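Local coordinates for uncharacterized protein DSY3957 (Desulfitobacterium hafniense, PDB 3HXL), which probably forms the contractile sheath around the tail tube of a myovirus-like phage, at residues L79-T84 against G287-V292; F200-L205 against W269-T274; V98-L103 against T168-A173; T118-E123 against S134-G139. All blocks are in the same frame, centred on the assembly; numbering follows the deposited sequence.

Contact 1 of 4, residues L79-T84 against G287-V292; sequences LKRAKT and GYDEAV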
loop_
_atom_site.group_PDB
_atom_site.type_symbol
_atom_site.label_atom_id
_atom_site.label_comp_id
_atom_site.label_asym_id
_atom_site.label_seq_id
_atom_site.Cartn_x
_atom_site.Cartn_y
_atom_site.Cartn_z
ATOM N N LEU A 79 5.226 3.443 -5.022
ATOM C CA LEU A 79 5.786 2.368 -5.821
ATOM C C LEU A 79 7.289 2.468 -6.063
ATOM O O LEU A 79 7.838 1.703 -6.854
ATOM C CB LEU A 79 5.014 2.247 -7.140
ATOM C CG LEU A 79 3.628 1.608 -6.901
ATOM C CD1 LEU A 79 2.754 1.733 -8.134
ATOM C CD2 LEU A 79 3.804 0.146 -6.507
ATOM N N LYS A 80 7.958 3.399 -5.386
ATOM C CA LYS A 80 9.406 3.508 -5.534
ATOM C C LYS A 80 10.044 2.301 -4.849
ATOM O O LYS A 80 11.041 1.762 -5.329
ATOM C CB LYS A 80 9.934 4.818 -4.923
ATOM C CG LYS A 80 9.861 6.000 -5.882
ATOM C CD LYS A 80 10.307 7.314 -5.258
ATOM C CE LYS A 80 10.375 8.411 -6.323
ATOM N NZ LYS A 80 10.744 9.745 -5.756
ATOM N N ARG A 81 9.455 1.854 -3.741
ATOM C CA ARG A 81 10.001 0.708 -3.016
ATOM C C ARG A 81 9.059 -0.492 -2.915
ATOM O O ARG A 81 9.509 -1.614 -2.695
ATOM C CB ARG A 81 10.425 1.129 -1.604
ATOM C CG ARG A 81 11.518 2.200 -1.540
ATOM C CD ARG A 81 12.881 1.636 -1.935
ATOM N NE ARG A 81 13.988 2.548 -1.629
ATOM C CZ ARG A 81 14.837 2.381 -0.619
ATOM N NH1 ARG A 81 14.716 1.340 0.191
ATOM N NH2 ARG A 81 15.822 3.245 -0.429
ATOM N N ALA A 82 7.758 -0.261 -3.068
ATOM C CA ALA A 82 6.782 -1.348 -2.978
ATOM C C ALA A 82 6.633 -2.043 -4.324
ATOM O O ALA A 82 6.879 -1.447 -5.370
ATOM C CB ALA A 82 5.436 -0.800 -2.522
ATOM N N LYS A 83 6.231 -3.306 -4.296
ATOM C CA LYS A 83 6.053 -4.055 -5.525
ATOM C C LYS A 83 4.596 -4.013 -5.966
ATOM O O LYS A 83 4.295 -4.105 -7.153
ATOM C CB LYS A 83 6.514 -5.496 -5.319
ATOM C CG LYS A 83 7.950 -5.591 -4.820
ATOM C CD LYS A 83 8.918 -4.924 -5.791
ATOM C CE LYS A 83 10.336 -4.875 -5.238
ATOM N NZ LYS A 83 10.427 -4.048 -4.008
ATOM N N THR A 84 3.691 -3.865 -5.005
ATOM C CA THR A 84 2.272 -3.806 -5.318
ATOM C C THR A 84 1.558 -2.757 -4.472
ATOM O O THR A 84 1.796 -2.639 -3.267
ATOM C CB THR A 84 1.589 -5.171 -5.082
ATOM O OG1 THR A 84 2.258 -6.180 -5.846
ATOM C CG2 THR A 84 0.132 -5.114 -5.506
ATOM N N GLY A 287 18.554 6.459 1.865
ATOM C CA GLY A 287 18.067 7.732 1.386
ATOM C C GLY A 287 16.712 7.623 0.723
ATOM O O GLY A 287 16.388 6.604 0.114
ATOM N N TYR A 288 15.908 8.670 0.868
ATOM C CA TYR A 288 14.592 8.724 0.246
ATOM C C TYR A 288 14.881 8.877 -1.246
ATOM O O TYR A 288 15.435 9.889 -1.666
ATOM C CB TYR A 288 13.833 9.951 0.756
ATOM C CG TYR A 288 12.448 10.134 0.176
ATOM C CD1 TYR A 288 12.252 10.292 -1.196
ATOM C CD2 TYR A 288 11.328 10.161 1.005
ATOM C CE1 TYR A 288 10.975 10.470 -1.728
ATOM C CE2 TYR A 288 10.050 10.337 0.486
ATOM C CZ TYR A 288 9.878 10.488 -0.877
ATOM O OH TYR A 288 8.603 10.630 -1.385
ATOM N N ASP A 289 14.499 7.887 -2.043
ATOM C CA ASP A 289 14.762 7.922 -3.480
ATOM C C ASP A 289 14.348 9.215 -4.180
ATOM O O ASP A 289 13.185 9.619 -4.120
ATOM C CB ASP A 289 14.077 6.739 -4.166
ATOM C CG ASP A 289 14.390 5.424 -3.494
ATOM O OD1 ASP A 289 13.510 4.887 -2.789
ATOM O OD2 ASP A 289 15.523 4.930 -3.667
ATOM N N GLU A 290 15.314 9.851 -4.841
ATOM C CA GLU A 290 15.085 11.101 -5.602
ATOM C C GLU A 290 15.191 12.380 -4.759
ATOM O O GLU A 290 15.169 13.481 -5.307
ATOM C CB GLU A 290 13.741 11.056 -6.370
ATOM C CG GLU A 290 13.456 12.261 -7.287
ATOM C CD GLU A 290 12.129 12.164 -8.039
ATOM O OE1 GLU A 290 11.341 11.240 -7.755
ATOM O OE2 GLU A 290 11.884 13.023 -8.920
ATOM N N ALA A 291 15.328 12.238 -3.443
ATOM C CA ALA A 291 15.407 13.401 -2.565
ATOM C C ALA A 291 16.815 13.955 -2.397
ATOM O O ALA A 291 17.784 13.204 -2.316
ATOM C CB ALA A 291 14.830 13.054 -1.206
ATOM N N VAL A 292 16.922 15.278 -2.321
ATOM C CA VAL A 292 18.227 15.898 -2.153
ATOM C C VAL A 292 18.339 16.766 -0.903
ATOM O O VAL A 292 19.411 17.286 -0.595
ATOM C CB VAL A 292 18.612 16.728 -3.403
ATOM C CG1 VAL A 292 18.632 15.814 -4.627
ATOM C CG2 VAL A 292 17.617 17.872 -3.618
HETATM O O HOH W 1 17.476 4.864 -1.578
#
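Lys80 and Arg81, in the loop after helix 73-78, reach across to a turn at Tyr288-Ala291 and grip it with two salt bridges. The extended Lys80 chain runs alongside Asp289 in the reverse sense, CD 4.0 Å from Asp289 CB. Lys80 NZ then gives a hydrogen bond to Asp289 O (2.9 Å), arriving above the carbonyl plane, and a salt bridge to Glu290 OE1 (2.6 Å), which it meets on the anti side of the carboxylate. Arg81 bends at chi2 (-73°), and its NE meets Asp289 OD1 at 2.7 Å with an N-H...O angle of 148°; Asp289 OD1 receives it on its syn lone pair. Guanidinium and carboxylate planes stand 57° apart, and the direct bond runs through NE alone. A water extends it: it donates to Asp289 OD2 and to Gly287 O (2.7 Å), and takes a weak bond from Arg81 NH2.

The next shell fixes these groups. The type II turn is closed by Ala291 N to Tyr288 O, 2.9 Å, which presents Asp289 and Glu290 to the two basic chains. Glu77 forms a further salt bridge with Lys80 and accepts from the Tyr288 hydroxyl, while Trp269 of helix 263-276 bonds Asp289 OD1 through its indole NH and stacks on the Tyr288 ring. With Glu77, Glu290 and a backbone carbonyl around one ammonium, and two N-H donors on Asp289 OD1, the network probably favours a charged lysine and carboxylates, joining the domain III N-terminal region to the subtilisin-like region electrostatically at the surface.

Contact 2 of 4, residues F200-L205 against W269-T274; sequences FNTIAL and WVAGAT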
loop_
_atom_site.group_PDB
_atom_site.type_symbol
_atom_site.label_atom_id
_atom_site.label_comp_id
_atom_site.label_asym_id
_atom_site.label_seq_id
_atom_site.Cartn_x
_atom_site.Cartn_y
_atom_site.Cartn_z
ATOM N N PHE A 200 -1.874 -7.528 2.807
ATOM C CA PHE A 200 -0.991 -6.382 2.618
ATOM C C PHE A 200 -0.043 -6.261 3.807
ATOM O O PHE A 200 -0.197 -6.966 4.803
ATOM C CB PHE A 200 -1.815 -5.096 2.446
ATOM C CG PHE A 200 -2.589 -4.688 3.674
ATOM C CD1 PHE A 200 -2.061 -3.766 4.577
ATOM C CD2 PHE A 200 -3.841 -5.233 3.931
ATOM C CE1 PHE A 200 -2.775 -3.393 5.726
ATOM C CE2 PHE A 200 -4.559 -4.868 5.073
ATOM C CZ PHE A 200 -4.021 -3.946 5.970
ATOM N N ASN A 201 0.940 -5.378 3.700
ATOM C CA ASN A 201 1.915 -5.207 4.765
ATOM C C ASN A 201 1.794 -3.857 5.439
ATOM O O ASN A 201 1.807 -3.761 6.663
ATOM C CB ASN A 201 3.339 -5.341 4.207
ATOM C CG ASN A 201 3.584 -6.687 3.577
ATOM O OD1 ASN A 201 3.620 -7.704 4.263
ATOM N ND2 ASN A 201 3.740 -6.705 2.266
ATOM N N THR A 202 1.669 -2.816 4.630
ATOM C CA THR A 202 1.600 -1.471 5.167
ATOM C C THR A 202 0.546 -0.583 4.529
ATOM O O THR A 202 0.165 -0.766 3.370
ATOM C CB THR A 202 2.947 -0.770 5.002
ATOM O OG1 THR A 202 3.133 -0.434 3.623
ATOM C CG2 THR A 202 4.077 -1.691 5.436
ATOM N N ILE A 203 0.088 0.395 5.301
ATOM C CA ILE A 203 -0.897 1.355 4.825
ATOM C C ILE A 203 -0.339 2.758 5.025
ATOM O O ILE A 203 0.301 3.034 6.034
ATOM C CB ILE A 203 -2.217 1.261 5.617
ATOM C CG1 ILE A 203 -2.979 -0.006 5.222
ATOM C CG2 ILE A 203 -3.051 2.510 5.367
ATOM C CD1 ILE A 203 -4.158 -0.322 6.142
ATOM N N ALA A 204 -0.568 3.637 4.058
ATOM C CA ALA A 204 -0.119 5.012 4.182
ATOM C C ALA A 204 -1.356 5.887 4.291
ATOM O O ALA A 204 -2.341 5.670 3.581
ATOM C CB ALA A 204 0.703 5.431 2.959
ATOM N N LEU A 205 -1.321 6.854 5.202
ATOM C CA LEU A 205 -2.428 7.797 5.348
ATOM C C LEU A 205 -1.826 9.178 5.097
ATOM O O LEU A 205 -1.288 9.800 6.004
ATOM C CB LEU A 205 -3.047 7.732 6.756
ATOM C CG LEU A 205 -4.136 8.780 7.033
ATOM C CD1 LEU A 205 -5.234 8.686 5.971
ATOM C CD2 LEU A 205 -4.722 8.568 8.420
ATOM N N TRP A 269 5.954 7.158 0.410
ATOM C CA TRP A 269 7.244 6.488 0.233
ATOM C C TRP A 269 7.605 5.659 1.460
ATOM O O TRP A 269 8.063 4.521 1.339
ATOM C CB TRP A 269 8.360 7.505 -0.015
ATOM C CG TRP A 269 9.703 6.863 -0.244
ATOM C CD1 TRP A 269 10.218 6.445 -1.438
ATOM C CD2 TRP A 269 10.679 6.538 0.750
ATOM N NE1 TRP A 269 11.459 5.883 -1.252
ATOM C CE2 TRP A 269 11.771 5.932 0.082
ATOM C CE3 TRP A 269 10.747 6.712 2.140
ATOM C CZ2 TRP A 269 12.910 5.481 0.757
ATOM C CZ3 TRP A 269 11.887 6.262 2.814
ATOM C CH2 TRP A 269 12.956 5.659 2.117
ATOM N N VAL A 270 7.409 6.224 2.648
ATOM C CA VAL A 270 7.746 5.492 3.864
ATOM C C VAL A 270 6.994 4.163 3.950
ATOM O O VAL A 270 7.573 3.139 4.325
ATOM C CB VAL A 270 7.466 6.331 5.133
ATOM C CG1 VAL A 270 7.786 5.516 6.385
ATOM C CG2 VAL A 270 8.316 7.584 5.108
ATOM N N ALA A 271 5.713 4.183 3.590
ATOM C CA ALA A 271 4.887 2.979 3.621
ATOM C C ALA A 271 5.373 1.986 2.572
ATOM O O ALA A 271 5.447 0.786 2.828
ATOM C CB ALA A 271 3.431 3.344 3.358
ATOM N N GLY A 272 5.698 2.499 1.391
ATOM C CA GLY A 272 6.180 1.638 0.318
ATOM C C GLY A 272 7.519 1.026 0.669
ATOM O O GLY A 272 7.762 -0.157 0.417
ATOM N N ALA A 273 8.395 1.836 1.257
ATOM C CA ALA A 273 9.730 1.378 1.654
ATOM C C ALA A 273 9.675 0.346 2.771
ATOM O O ALA A 273 10.458 -0.605 2.804
ATOM C CB ALA A 273 10.581 2.577 2.091
ATOM N N THR A 274 8.753 0.554 3.703
ATOM C CA THR A 274 8.575 -0.353 4.825
ATOM C C THR A 274 8.046 -1.690 4.308
ATOM O O THR A 274 8.522 -2.754 4.697
ATOM C CB THR A 274 7.569 0.250 5.841
ATOM O OG1 THR A 274 8.134 1.437 6.409
ATOM C CG2 THR A 274 7.251 -0.739 6.952
#
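Thr202 meets the helix first, as strand 202-204 packs antiparallel against helix 263-276, the short axes 7.4 Å apart at 172°. Its chi1 of 73° sets OG1 between the backbone N and the carbonyl carbon, from where the hydroxyl donates to Ala271 O at 2.7 Å. The donor sits well above that carbonyl's plane, 49° out of it. The other branch, CG2, packs on Thr274 CG2 at 3.6 Å, methyl to methyl. Ile203 turns its side chain from the helix to Phe216 and Phe219 of helix 210-227, on the other face of the sheet. Ala204 faces the helix again, and its CB presses on Ala271 CB at 3.5 Å, tighter than usual for two carbons.

Thr274 keeps its own hydroxyl within the helix, OG1 to Val270 O at 2.7 Å, on the opposite face of that carbonyl from Thr274 N. Val36 and Val234 of the adjoining strands also touch Ala271, so the helix packs on the parallel strands of the subtilisin-like region. Small side chains thus let the helix lie close upon the sheet, while the buried Thr202 hydroxyl is satisfied by Ala271 O.

Contact 3 of 4, residues V98-L103 against T168-A173; sequences VTVGNL and TETAGA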
loop_
_atom_site.group_PDB
_atom_site.type_symbol
_atom_site.label_atom_id
_atom_site.label_comp_id
_atom_site.label_asym_id
_atom_site.label_seq_id
_atom_site.Cartn_x
_atom_site.Cartn_y
_atom_site.Cartn_z
ATOM N N VAL A 98 -21.410 17.098 -21.687
ATOM C CA VAL A 98 -21.751 18.137 -22.648
ATOM C C VAL A 98 -22.766 17.554 -23.627
ATOM O O VAL A 98 -22.737 16.358 -23.922
ATOM C CB VAL A 98 -20.492 18.632 -23.420
ATOM C CG1 VAL A 98 -19.938 17.523 -24.308
ATOM C CG2 VAL A 98 -20.836 19.866 -24.245
ATOM N N THR A 99 -23.679 18.394 -24.104
ATOM C CA THR A 99 -24.696 17.959 -25.054
ATOM C C THR A 99 -24.616 18.777 -26.339
ATOM O O THR A 99 -24.572 20.004 -26.306
ATOM C CB THR A 99 -26.131 18.099 -24.474
ATOM O OG1 THR A 99 -26.294 17.210 -23.361
ATOM C CG2 THR A 99 -27.173 17.753 -25.538
ATOM N N VAL A 100 -24.586 18.081 -27.467
ATOM C CA VAL A 100 -24.538 18.719 -28.774
ATOM C C VAL A 100 -25.691 18.123 -29.573
ATOM O O VAL A 100 -25.614 16.989 -30.053
ATOM C CB VAL A 100 -23.200 18.435 -29.493
ATOM C CG1 VAL A 100 -23.186 19.105 -30.863
ATOM C CG2 VAL A 100 -22.042 18.949 -28.649
ATOM N N GLY A 101 -26.773 18.886 -29.693
ATOM C CA GLY A 101 -27.933 18.402 -30.415
ATOM C C GLY A 101 -28.604 17.265 -29.666
ATOM O O GLY A 101 -29.054 17.436 -28.530
ATOM N N ASN A 102 -28.664 16.098 -30.295
ATOM C CA ASN A 102 -29.288 14.934 -29.689
ATOM C C ASN A 102 -28.288 14.124 -28.871
ATOM O O ASN A 102 -28.673 13.329 -28.017
ATOM C CB ASN A 102 -29.893 14.034 -30.775
ATOM C CG ASN A 102 -30.963 14.741 -31.590
ATOM O OD1 ASN A 102 -31.917 15.290 -31.036
ATOM N ND2 ASN A 102 -30.812 14.728 -32.912
ATOM N N LEU A 103 -27.005 14.344 -29.138
ATOM C CA LEU A 103 -25.939 13.615 -28.463
ATOM C C LEU A 103 -25.465 14.193 -27.141
ATOM O O LEU A 103 -25.243 15.395 -27.012
ATOM C CB LEU A 103 -24.725 13.494 -29.389
ATOM C CG LEU A 103 -23.506 12.763 -28.816
ATOM C CD1 LEU A 103 -23.827 11.288 -28.650
ATOM C CD2 LEU A 103 -22.314 12.950 -29.753
ATOM N N THR A 168 -24.873 16.064 -34.926
ATOM C CA THR A 168 -24.692 17.456 -35.324
ATOM C C THR A 168 -23.209 17.776 -35.158
ATOM O O THR A 168 -22.583 17.341 -34.194
ATOM C CB THR A 168 -25.505 18.413 -34.421
ATOM O OG1 THR A 168 -26.899 18.303 -34.737
ATOM C CG2 THR A 168 -25.050 19.853 -34.616
ATOM N N GLU A 169 -22.650 18.538 -36.092
ATOM C CA GLU A 169 -21.235 18.895 -36.033
ATOM C C GLU A 169 -20.881 19.847 -34.898
ATOM O O GLU A 169 -21.743 20.509 -34.325
ATOM C CB GLU A 169 -20.788 19.534 -37.349
ATOM C CG GLU A 169 -20.585 18.563 -38.497
ATOM C CD GLU A 169 -19.972 19.239 -39.712
ATOM O OE1 GLU A 169 -20.613 20.153 -40.272
ATOM O OE2 GLU A 169 -18.845 18.860 -40.099
ATOM N N THR A 170 -19.592 19.903 -34.581
ATOM C CA THR A 170 -19.078 20.797 -33.554
ATOM C C THR A 170 -17.567 20.859 -33.682
ATOM O O THR A 170 -16.899 19.830 -33.778
ATOM C CB THR A 170 -19.457 20.339 -32.117
ATOM O OG1 THR A 170 -18.834 21.210 -31.164
ATOM C CG2 THR A 170 -19.007 18.909 -31.857
ATOM N N ALA A 171 -17.032 22.073 -33.708
ATOM C CA ALA A 171 -15.595 22.267 -33.826
ATOM C C ALA A 171 -14.938 21.904 -32.503
ATOM O O ALA A 171 -13.781 21.496 -32.465
ATOM C CB ALA A 171 -15.290 23.722 -34.189
ATOM N N GLY A 172 -15.691 22.048 -31.418
ATOM C CA GLY A 172 -15.153 21.730 -30.109
ATOM C C GLY A 172 -16.177 21.956 -29.023
ATOM O O GLY A 172 -16.620 23.083 -28.805
ATOM N N ALA A 173 -16.557 20.876 -28.346
ATOM C CA ALA A 173 -17.532 20.942 -27.268
ATOM C C ALA A 173 -16.947 20.274 -26.029
ATOM O O ALA A 173 -17.133 19.080 -25.810
ATOM C CB ALA A 173 -18.818 20.241 -27.684
HETATM O O HOH W 2 -24.165 15.935 -32.196
HETATM O O HOH W 3 -27.616 16.223 -33.075
#
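This is an apolar contact assisted by water, between the edge strand that carries Val98 and Val100 and the corner leading into Gly172-Ala173; it joins the three-stranded and four-stranded antiparallel sheets of the beta-sandwich domain. Val100 carries most of it. With CG1 anti to the backbone N (chi1 179°), that methyl lies 3.8 Å from Thr168 O and 4.1 Å from Thr170 CB, while CG2 touches Ala173 CB at 3.6 Å. Two residues earlier, Val98 approaches the same alanine with both branches: CG2 lies 4.0 Å from Ala173 CB, and CG1 stands 3.5 Å from Ala173 O. Ala173 CB therefore sits against one methyl from each valine.

No direct hydrogen bond crosses here; two waters bridge the segments, one backbone to backbone, the other from Asn102 N to the Thr168 hydroxyl. The first donates to Val100 O and accepts from Thr168 N, both at 2.8 Å. The second is bonded to Thr168 OG1, also at 2.8 Å. The type II' turn Val100-Leu103, with Gly101 at positive phi and closed by Leu103 N to Val100 O, includes both atoms of its segment that bind the waters, and Asn102 ND2 bonds Ala166 O nearby.

Leu119 of strand 117-123 touches Val100 from within the sandwich. Thr170 and Ala173 make backbone bonds to Ile121 and Leu119 of that strand, and Val98 pairs with Val105 of strand 103-107, so each side of the contact belongs to a different sheet.

Contact 4 of 4, residues T118-E123 against S134-G139; sequences TLVIQE and STLVDG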
loop_
_atom_site.group_PDB
_atom_site.type_symbol
_atom_site.label_atom_id
_atom_site.label_comp_id
_atom_site.label_asym_id
_atom_site.label_seq_id
_atom_site.Cartn_x
_atom_site.Cartn_y
_atom_site.Cartn_z
ATOM N N THR A 118 -12.786 16.928 -24.545
ATOM C CA THR A 118 -13.491 17.760 -25.511
ATOM C C THR A 118 -13.993 16.911 -26.668
ATOM O O THR A 118 -13.263 16.076 -27.205
ATOM C CB THR A 118 -12.582 18.876 -26.072
ATOM O OG1 THR A 118 -12.179 19.745 -25.008
ATOM C CG2 THR A 118 -13.326 19.696 -27.125
ATOM N N LEU A 119 -15.248 17.132 -27.038
ATOM C CA LEU A 119 -15.872 16.397 -28.133
ATOM C C LEU A 119 -15.720 17.153 -29.448
ATOM O O LEU A 119 -15.870 18.372 -29.495
ATOM C CB LEU A 119 -17.359 16.191 -27.844
ATOM C CG LEU A 119 -18.198 15.674 -29.014
ATOM C CD1 LEU A 119 -17.837 14.230 -29.307
ATOM C CD2 LEU A 119 -19.676 15.801 -28.679
ATOM N N VAL A 120 -15.416 16.413 -30.508
ATOM C CA VAL A 120 -15.265 16.981 -31.840
ATOM C C VAL A 120 -16.052 16.115 -32.824
ATOM O O VAL A 120 -15.831 14.903 -32.912
ATOM C CB VAL A 120 -13.777 17.026 -32.269
ATOM C CG1 VAL A 120 -13.660 17.529 -33.708
ATOM C CG2 VAL A 120 -12.995 17.945 -31.336
ATOM N N ILE A 121 -16.982 16.742 -33.543
ATOM C CA ILE A 121 -17.816 16.049 -34.525
ATOM C C ILE A 121 -17.727 16.793 -35.855
ATOM O O ILE A 121 -18.192 17.925 -35.982
ATOM C CB ILE A 121 -19.299 15.998 -34.070
ATOM C CG1 ILE A 121 -19.405 15.280 -32.722
ATOM C CG2 ILE A 121 -20.141 15.255 -35.100
ATOM C CD1 ILE A 121 -20.807 15.280 -32.142
ATOM N N GLN A 122 -17.108 16.151 -36.836
ATOM C CA GLN A 122 -16.938 16.746 -38.149
ATOM C C GLN A 122 -17.371 15.773 -39.235
ATOM O O GLN A 122 -17.137 14.566 -39.139
ATOM C CB GLN A 122 -15.469 17.140 -38.354
ATOM C CG GLN A 122 -14.980 18.216 -37.394
ATOM C CD GLN A 122 -15.460 19.606 -37.772
ATOM O OE1 GLN A 122 -15.002 20.181 -38.760
ATOM N NE2 GLN A 122 -16.394 20.149 -36.994
ATOM N N GLU A 123 -18.021 16.306 -40.265
ATOM C CA GLU A 123 -18.474 15.486 -41.375
ATOM C C GLU A 123 -17.252 14.794 -41.967
ATOM O O GLU A 123 -16.197 15.413 -42.123
ATOM C CB GLU A 123 -19.148 16.369 -42.426
ATOM C CG GLU A 123 -19.545 15.653 -43.702
ATOM C CD GLU A 123 -20.137 16.605 -44.724
ATOM O OE1 GLU A 123 -21.209 17.183 -44.443
ATOM O OE2 GLU A 123 -19.529 16.778 -45.799
ATOM N N SER A 134 -14.556 12.432 -32.598
ATOM C CA SER A 134 -13.303 12.264 -31.888
ATOM C C SER A 134 -13.386 12.734 -30.444
ATOM O O SER A 134 -14.089 13.695 -30.120
ATOM C CB SER A 134 -12.190 13.009 -32.630
ATOM O OG SER A 134 -12.008 12.462 -33.925
ATOM N N THR A 135 -12.671 12.028 -29.577
ATOM C CA THR A 135 -12.628 12.361 -28.164
ATOM C C THR A 135 -11.230 12.891 -27.875
ATOM O O THR A 135 -10.234 12.190 -28.073
ATOM C CB THR A 135 -12.895 11.116 -27.285
ATOM O OG1 THR A 135 -14.154 10.541 -27.650
ATOM C CG2 THR A 135 -12.932 11.496 -25.812
ATOM N N LEU A 136 -11.162 14.140 -27.429
ATOM C CA LEU A 136 -9.888 14.769 -27.118
ATOM C C LEU A 136 -9.691 14.940 -25.625
ATOM O O LEU A 136 -10.632 15.244 -24.888
ATOM C CB LEU A 136 -9.782 16.141 -27.789
ATOM C CG LEU A 136 -9.393 16.208 -29.272
ATOM C CD1 LEU A 136 -10.366 15.418 -30.117
ATOM C CD2 LEU A 136 -9.359 17.664 -29.703
ATOM N N VAL A 137 -8.455 14.739 -25.194
ATOM C CA VAL A 137 -8.073 14.889 -23.796
ATOM C C VAL A 137 -6.847 15.788 -23.794
ATOM O O VAL A 137 -5.795 15.412 -24.317
ATOM C CB VAL A 137 -7.715 13.534 -23.163
ATOM C CG1 VAL A 137 -7.270 13.737 -21.724
ATOM C CG2 VAL A 137 -8.918 12.604 -23.218
ATOM N N ASP A 138 -6.987 16.971 -23.205
ATOM C CA ASP A 138 -5.905 17.948 -23.172
ATOM C C ASP A 138 -5.485 18.274 -24.601
ATOM O O ASP A 138 -4.301 18.447 -24.885
ATOM C CB ASP A 138 -4.693 17.424 -22.395
ATOM C CG ASP A 138 -4.933 17.366 -20.898
ATOM O OD1 ASP A 138 -5.635 18.253 -20.368
ATOM O OD2 ASP A 138 -4.403 16.444 -20.249
ATOM N N GLY A 139 -6.464 18.331 -25.501
ATOM C CA GLY A 139 -6.182 18.646 -26.892
ATOM C C GLY A 139 -5.725 17.486 -27.756
ATOM O O GLY A 139 -5.702 17.599 -28.978
HETATM O O HOH W 4 -13.636 14.701 -35.216
#
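Val120 O is gripped by Ser134 N at 2.8 Å, with an N-H...O angle of 167°, and more weakly by a water that is also bonded to Ser134 OG. The bond belongs to an antiparallel beta hairpin, strands 117-123 and 131-137, in the four-stranded sheet of the beta-sandwich domain. Val120 and Ser134 form one hydrogen-bonded pair, completed by Val120 N to Ser134 O at 3.0 Å. Thr118 and Leu136 form the next, with Thr118 N to Leu136 O at 2.8 Å and Leu136 N to Thr118 O at 2.9 Å. Between them lies the non-hydrogen-bonded pair Leu119-Thr135. The short strand axes make an angle of 150°, which shows the twist of the hairpin.

The two faces differ. Leu119 turns to the face where it packs on Leu103 and Val105 of strand 103-107, so this side looks onto the opposing sheet. Thr135 shares that face, its hydroxyl in a weak bond from Asn156. Thr118, Val120, Ser134 and Leu136 lie on the other face, where Ser134 OG bonds Glu141 of the next strand, 140-147. Strand 170-174 lies on the other side of strand 117-123.

On the Thr118-Leu136 face the apolar contact runs diagonally between neighbouring pairs. The two methyls of Leu136 both meet one branch of the valine: Val120 CG2 lies 3.8 Å from Leu136 CD1 and 4.0 Å from Leu136 CD2.

Overall arrangement
From the N terminus, the chain first passes 79-84, which opens the loop that contact 1 closes at 287-292; all the other contacts nest inside it, and none cross. Next the chain enters the beta-sandwich domain. There 98-103 opens contact 3, the hairpin of contact 4 opens and closes within it, and 168-173 closes contact 3 beside strand 117-123. Contact 2 follows in series, joining strand 202-204 to helix 263-276. That helix touches contact 1, whereas the centres of contacts 2 and 3 lie about 46 Å apart. Contacts 1 and 2 thus tie the central sheet region together, and contacts 3 and 4 the sandwich inserted into it.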